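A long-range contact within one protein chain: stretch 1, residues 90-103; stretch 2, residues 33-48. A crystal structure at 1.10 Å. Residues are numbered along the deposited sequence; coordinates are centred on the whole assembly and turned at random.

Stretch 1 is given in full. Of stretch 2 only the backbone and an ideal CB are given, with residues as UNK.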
# COMPACT_ATOMS: atom_id res chain seq x y z
N VAL A 90 -5.28 -15.62 8.32
CA VAL A 90 -4.41 -14.42 8.32
C VAL A 90 -3.13 -14.82 8.99
O VAL A 90 -3.14 -15.24 10.13
CB VAL A 90 -5.13 -13.31 8.97
CG1 VAL A 90 -4.18 -12.06 9.03
CG2 VAL A 90 -6.40 -12.91 8.21
N GLY A 91 -2.00 -14.62 8.31
CA GLY A 91 -0.71 -15.01 8.79
C GLY A 91 -0.33 -16.44 8.40
O GLY A 91 -1.14 -17.19 7.91
N PHE A 92 0.88 -16.76 8.70
CA PHE A 92 1.37 -18.14 8.62
C PHE A 92 0.95 -18.89 9.85
O PHE A 92 1.49 -18.71 10.90
CB PHE A 92 2.86 -18.15 8.45
CG PHE A 92 3.39 -19.55 8.33
CD1 PHE A 92 3.19 -20.31 7.18
CD2 PHE A 92 4.08 -20.18 9.38
CE1 PHE A 92 3.64 -21.60 7.08
CE2 PHE A 92 4.54 -21.50 9.26
CZ PHE A 92 4.34 -22.16 8.12
N LYS A 93 -0.13 -19.66 9.71
CA LYS A 93 -0.69 -20.48 10.71
C LYS A 93 -0.68 -21.92 10.23
O LYS A 93 -1.60 -22.33 9.55
CB LYS A 93 -2.09 -20.04 11.07
CG LYS A 93 -2.05 -18.58 11.77
CD LYS A 93 -3.41 -18.09 12.08
CE LYS A 93 -3.88 -18.79 13.37
NZ LYS A 93 -5.24 -18.23 13.80
N GLU A 94 0.38 -22.63 10.50
CA GLU A 94 0.72 -23.87 9.82
C GLU A 94 -0.36 -24.99 10.03
O GLU A 94 -0.86 -25.58 9.07
CB GLU A 94 2.12 -24.34 10.29
CG GLU A 94 2.65 -25.55 9.65
CD GLU A 94 4.16 -25.75 9.76
OE1 GLU A 94 4.77 -24.95 10.47
OE2 GLU A 94 4.75 -26.69 9.23
N LYS A 95 -0.69 -25.25 11.30
CA LYS A 95 -1.68 -26.26 11.60
C LYS A 95 -3.07 -25.91 11.00
O LYS A 95 -3.75 -26.73 10.41
CB LYS A 95 -1.76 -26.49 13.09
CG LYS A 95 -2.78 -27.57 13.47
CD LYS A 95 -2.78 -27.84 14.99
CE LYS A 95 -3.72 -28.86 15.46
NZ LYS A 95 -3.50 -28.94 16.98
N GLU A 96 -3.46 -24.65 11.15
CA GLU A 96 -4.73 -24.24 10.64
C GLU A 96 -4.84 -24.36 9.15
O GLU A 96 -5.87 -24.77 8.62
CB GLU A 96 -5.06 -22.79 11.12
CG GLU A 96 -6.45 -22.38 10.78
CD GLU A 96 -6.78 -20.96 11.25
OE1 GLU A 96 -6.00 -20.35 11.97
OE2 GLU A 96 -7.84 -20.46 10.90
N ILE A 97 -3.78 -24.00 8.43
CA ILE A 97 -3.77 -24.11 7.01
C ILE A 97 -3.90 -25.58 6.59
O ILE A 97 -4.74 -25.93 5.78
CB ILE A 97 -2.52 -23.49 6.39
CG1 ILE A 97 -2.58 -21.95 6.55
CG2 ILE A 97 -2.39 -23.82 4.97
CD1 ILE A 97 -1.21 -21.24 6.30
N ARG A 98 -3.01 -26.46 7.14
CA ARG A 98 -3.07 -27.86 6.74
C ARG A 98 -4.39 -28.51 7.10
O ARG A 98 -4.95 -29.27 6.28
CB ARG A 98 -1.87 -28.63 7.19
CG ARG A 98 -1.69 -28.86 8.68
CD ARG A 98 -2.36 -30.19 9.14
NE ARG A 98 -2.02 -30.41 10.49
CZ ARG A 98 -2.44 -31.42 11.22
NH1 ARG A 98 -3.34 -32.22 10.76
NH2 ARG A 98 -2.00 -31.54 12.47
N GLU A 99 -4.94 -28.20 8.23
CA GLU A 99 -6.22 -28.83 8.61
C GLU A 99 -7.33 -28.36 7.71
O GLU A 99 -8.19 -29.10 7.25
CB GLU A 99 -6.52 -28.59 10.04
CG GLU A 99 -5.62 -29.34 11.00
CD GLU A 99 -5.98 -29.34 12.42
OE1 GLU A 99 -6.80 -28.54 12.83
OE2 GLU A 99 -5.43 -30.23 13.16
N SER A 100 -7.35 -27.03 7.41
CA SER A 100 -8.41 -26.51 6.60
C SER A 100 -8.39 -27.09 5.23
O SER A 100 -9.46 -27.25 4.63
CB SER A 100 -8.25 -24.95 6.47
OG SER A 100 -8.47 -24.32 7.70
N LEU A 101 -7.23 -27.47 4.73
CA LEU A 101 -7.07 -28.06 3.43
C LEU A 101 -7.26 -29.62 3.38
O LEU A 101 -7.11 -30.20 2.33
CB LEU A 101 -5.71 -27.71 2.88
CG LEU A 101 -5.57 -26.23 2.48
CD1 LEU A 101 -4.06 -25.90 2.21
CD2 LEU A 101 -6.39 -25.94 1.24
N GLY A 102 -7.61 -30.17 4.53
CA GLY A 102 -7.98 -31.60 4.56
C GLY A 102 -6.87 -32.51 4.95
O GLY A 102 -7.02 -33.74 4.68
N PHE A 103 -5.85 -32.05 5.61
CA PHE A 103 -4.77 -32.87 6.14
C PHE A 103 -4.89 -33.09 7.62
O PHE A 103 -5.18 -32.20 8.38
CB PHE A 103 -3.43 -32.30 5.78
CG PHE A 103 -3.16 -32.22 4.32
CD1 PHE A 103 -2.55 -33.24 3.60
CD2 PHE A 103 -3.60 -31.06 3.62
CE1 PHE A 103 -2.30 -33.13 2.26
CE2 PHE A 103 -3.38 -31.00 2.25
CZ PHE A 103 -2.73 -32.03 1.56
N UNK A 33 8.44 -12.44 4.36
CA UNK A 33 8.98 -13.76 4.79
C UNK A 33 7.91 -14.73 5.13
O UNK A 33 8.01 -15.90 4.80
CB UNK A 33 9.90 -13.61 6.00
N UNK A 34 6.87 -14.30 5.81
CA UNK A 34 5.82 -15.20 6.18
C UNK A 34 4.93 -15.60 5.03
O UNK A 34 4.35 -16.69 5.04
CB UNK A 34 4.97 -14.57 7.29
N UNK A 35 4.81 -14.71 4.05
CA UNK A 35 4.12 -15.05 2.82
C UNK A 35 4.89 -16.13 2.12
O UNK A 35 4.30 -17.12 1.63
CB UNK A 35 3.95 -13.83 1.91
N UNK A 36 6.21 -16.03 2.07
CA UNK A 36 7.00 -17.05 1.39
C UNK A 36 6.90 -18.40 2.13
O UNK A 36 6.82 -19.46 1.51
CB UNK A 36 8.46 -16.60 1.29
N UNK A 37 6.86 -18.35 3.44
CA UNK A 37 6.73 -19.57 4.21
C UNK A 37 5.35 -20.20 3.96
O UNK A 37 5.23 -21.45 3.92
CB UNK A 37 6.94 -19.29 5.70
N UNK A 38 4.30 -19.43 3.83
CA UNK A 38 2.99 -19.93 3.46
C UNK A 38 2.95 -20.51 2.09
O UNK A 38 2.39 -21.65 1.92
CB UNK A 38 1.95 -18.81 3.56
N UNK A 39 3.55 -19.90 1.09
CA UNK A 39 3.68 -20.46 -0.21
C UNK A 39 4.40 -21.81 -0.16
O UNK A 39 3.99 -22.73 -0.84
CB UNK A 39 4.42 -19.48 -1.13
N UNK A 40 5.49 -21.87 0.59
CA UNK A 40 6.24 -23.13 0.73
C UNK A 40 5.37 -24.24 1.35
O UNK A 40 5.48 -25.39 0.93
CB UNK A 40 7.49 -22.91 1.59
N UNK A 41 4.57 -23.90 2.35
CA UNK A 41 3.66 -24.90 2.96
C UNK A 41 2.71 -25.37 1.92
O UNK A 41 2.49 -26.64 1.79
CB UNK A 41 2.89 -24.33 4.16
N UNK A 42 2.03 -24.50 1.15
CA UNK A 42 1.09 -24.90 0.14
C UNK A 42 1.77 -25.77 -0.91
O UNK A 42 1.17 -26.79 -1.32
CB UNK A 42 0.45 -23.67 -0.51
N UNK A 43 2.99 -25.43 -1.28
CA UNK A 43 3.72 -26.21 -2.24
C UNK A 43 3.98 -27.64 -1.63
O UNK A 43 3.82 -28.65 -2.28
CB UNK A 43 5.02 -25.50 -2.61
N UNK A 44 4.41 -27.67 -0.38
CA UNK A 44 4.80 -28.93 0.24
C UNK A 44 3.63 -29.82 0.51
O UNK A 44 3.82 -31.06 0.64
CB UNK A 44 5.55 -28.67 1.55
N UNK A 45 2.41 -29.30 0.61
CA UNK A 45 1.16 -30.10 0.78
C UNK A 45 0.72 -30.65 -0.53
O UNK A 45 -0.15 -31.53 -0.59
CB UNK A 45 0.03 -29.26 1.39
N UNK A 46 1.23 -30.12 -1.68
CA UNK A 46 0.86 -30.71 -3.00
C UNK A 46 -0.48 -30.27 -3.52
O UNK A 46 -0.98 -30.88 -4.46
CB UNK A 46 0.86 -32.24 -2.91
N UNK A 47 -1.08 -29.25 -2.90
CA UNK A 47 -2.42 -28.77 -3.27
C UNK A 47 -2.35 -27.75 -4.47
O UNK A 47 -1.34 -27.06 -4.61
CB UNK A 47 -3.08 -28.12 -2.05
N UNK A 48 -3.37 -27.71 -5.22
CA UNK A 48 -3.54 -26.64 -6.22
C UNK A 48 -3.81 -25.37 -5.40
O UNK A 48 -4.57 -25.28 -4.49
CB UNK A 48 -4.67 -26.94 -7.21

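Stretch 1 offers a mostly apolar surface: Phe92 ahead of its helix, Ile97 within it, Leu101 just after it, and Phe103 at the end. Position 33, in the helix, is out of reach of this surface, so the contact sets no demand; the residue is Val33. At 34 the CB points toward stretch 1, 4.3 Å from Phe92 CB, and a flat or bulky apolar group would suit. Trp34 fills it: its CE3 lies 3.6 Å from Phe92 CB, and the two rings are near parallel but slid apart, barely overlapping.

Position 35 points away and 36 is out of reach, leaving both free of stretch 1; they are Cys35, bonded covalently to a group elsewhere in the structure, and Lys36.

The CB at 37 stands 4.2 Å from Phe92 CD1. Any residue with a methylene here could cover the ring, and a long one could continue into open space. Lys37 does both: its CB sits over one face, 4.2 Å from the ring centroid, while the end of the chain leads away.

Position 38 points sideways, with its CB 4.1 Å from Phe92 CD1 and 4.8 Å from Ile97 CD1, which favours a small or branched side chain. Thr38 places OG1 at the edge of the Phe92 ring, 3.3 Å from CD1, and CG2 4.0 Å from Ile97 CD1. OG1 donates a hydrogen bond within its own helix, 2.8 Å from Trp34 O.

Position 39 points away and 40 sideways into open space; Lys39 and Lys40 suit such places.

At 41 the CB points between Phe92 and Ile97, and a medium or large aliphatic group would fit. Leu41 sends CD2 to 3.9 Å from Phe92 CE1 and 3.8 Å from Ile97 CG2. Position 42 points sideways, so only a side chain of some length gains contact. Leu42 brings CD2 to 3.5 Å from Leu101 CD1 and 4.0 Å from Ile97 CG2.

Positions 43 and 44 are out of reach and tolerate polar groups: Thr43 and Asp44.

At 45, with its CB 3.9 Å from Phe103 CZ, an aliphatic group is again apt. Leu45 lays CD2 over the Phe103 face, 4.0 Å from the ring centroid, and puts CD1 4.0 Å from Leu101 CD1.

Positive phi at 46 favours glycine, and Gly46 is the first residue to leave helical angles, in a Schellman motif. Position 47 points back toward Leu101 and Phe103, suiting a compact apolar group; Val47 CG1 meets the Phe103 edge, 3.7 Å from CE2. Position 48, out of reach, is Asp48.

Stretch 2 33-48: VWCKKTKKLLTDLGVD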
# COMPACT_ATOMS: atom_id res chain seq x y z
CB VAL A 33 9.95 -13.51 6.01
CG1 VAL A 33 10.23 -14.74 6.76
CG2 VAL A 33 11.22 -12.79 5.56
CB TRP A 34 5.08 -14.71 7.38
CG TRP A 34 5.93 -14.59 8.60
CD1 TRP A 34 6.43 -13.46 9.13
CD2 TRP A 34 6.29 -15.68 9.46
NE1 TRP A 34 7.11 -13.76 10.29
CE2 TRP A 34 7.06 -15.11 10.48
CE3 TRP A 34 6.12 -17.07 9.42
CZ2 TRP A 34 7.59 -15.87 11.49
CZ3 TRP A 34 6.62 -17.81 10.47
CH2 TRP A 34 7.33 -17.22 11.48
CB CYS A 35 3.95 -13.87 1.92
SG CYS A 35 3.00 -12.50 2.55
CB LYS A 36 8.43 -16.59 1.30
CG LYS A 36 8.81 -15.50 0.36
CD LYS A 36 8.09 -15.40 -1.06
CE LYS A 36 7.80 -13.91 -1.41
NZ LYS A 36 6.73 -13.35 -0.48
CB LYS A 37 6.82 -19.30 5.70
CG LYS A 37 8.14 -19.02 6.29
CD LYS A 37 8.41 -19.81 7.59
CE LYS A 37 9.93 -19.71 8.06
NZ LYS A 37 10.90 -20.87 7.58
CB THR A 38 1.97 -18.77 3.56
OG1 THR A 38 2.01 -18.22 4.91
CG2 THR A 38 0.55 -19.27 3.26
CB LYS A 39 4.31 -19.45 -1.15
CG LYS A 39 4.51 -19.85 -2.51
CD LYS A 39 4.98 -18.71 -3.43
CE LYS A 39 5.27 -19.20 -4.82
NZ LYS A 39 6.62 -19.89 -4.83
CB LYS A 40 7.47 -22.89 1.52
CG LYS A 40 8.62 -22.26 0.86
CD LYS A 40 9.71 -21.85 1.86
CE LYS A 40 10.85 -21.13 1.12
NZ LYS A 40 10.54 -19.91 0.31
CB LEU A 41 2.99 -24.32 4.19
CG LEU A 41 1.90 -25.25 4.81
CD1 LEU A 41 2.49 -26.51 5.35
CD2 LEU A 41 1.22 -24.49 5.90
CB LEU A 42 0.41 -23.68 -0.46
CG LEU A 42 -0.42 -22.86 0.49
CD1 LEU A 42 -0.90 -21.50 -0.09
CD2 LEU A 42 -1.69 -23.57 1.01
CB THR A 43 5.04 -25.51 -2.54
OG1 THR A 43 4.75 -24.24 -3.14
CG2 THR A 43 5.92 -26.27 -3.43
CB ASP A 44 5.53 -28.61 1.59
CG ASP A 44 6.94 -28.02 1.39
OD1 ASP A 44 7.40 -28.01 0.20
OD2 ASP A 44 7.54 -27.62 2.39
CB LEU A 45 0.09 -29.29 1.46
CG LEU A 45 0.31 -28.86 2.85
CD1 LEU A 45 -0.80 -27.92 3.36
CD2 LEU A 45 0.39 -30.02 3.83
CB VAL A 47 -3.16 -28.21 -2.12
CG1 VAL A 47 -3.33 -29.22 -0.98
CG2 VAL A 47 -2.56 -26.88 -1.57
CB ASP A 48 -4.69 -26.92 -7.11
CG ASP A 48 -4.52 -28.04 -8.04
OD1 ASP A 48 -3.45 -28.59 -8.14
OD2 ASP A 48 -5.59 -28.45 -8.62
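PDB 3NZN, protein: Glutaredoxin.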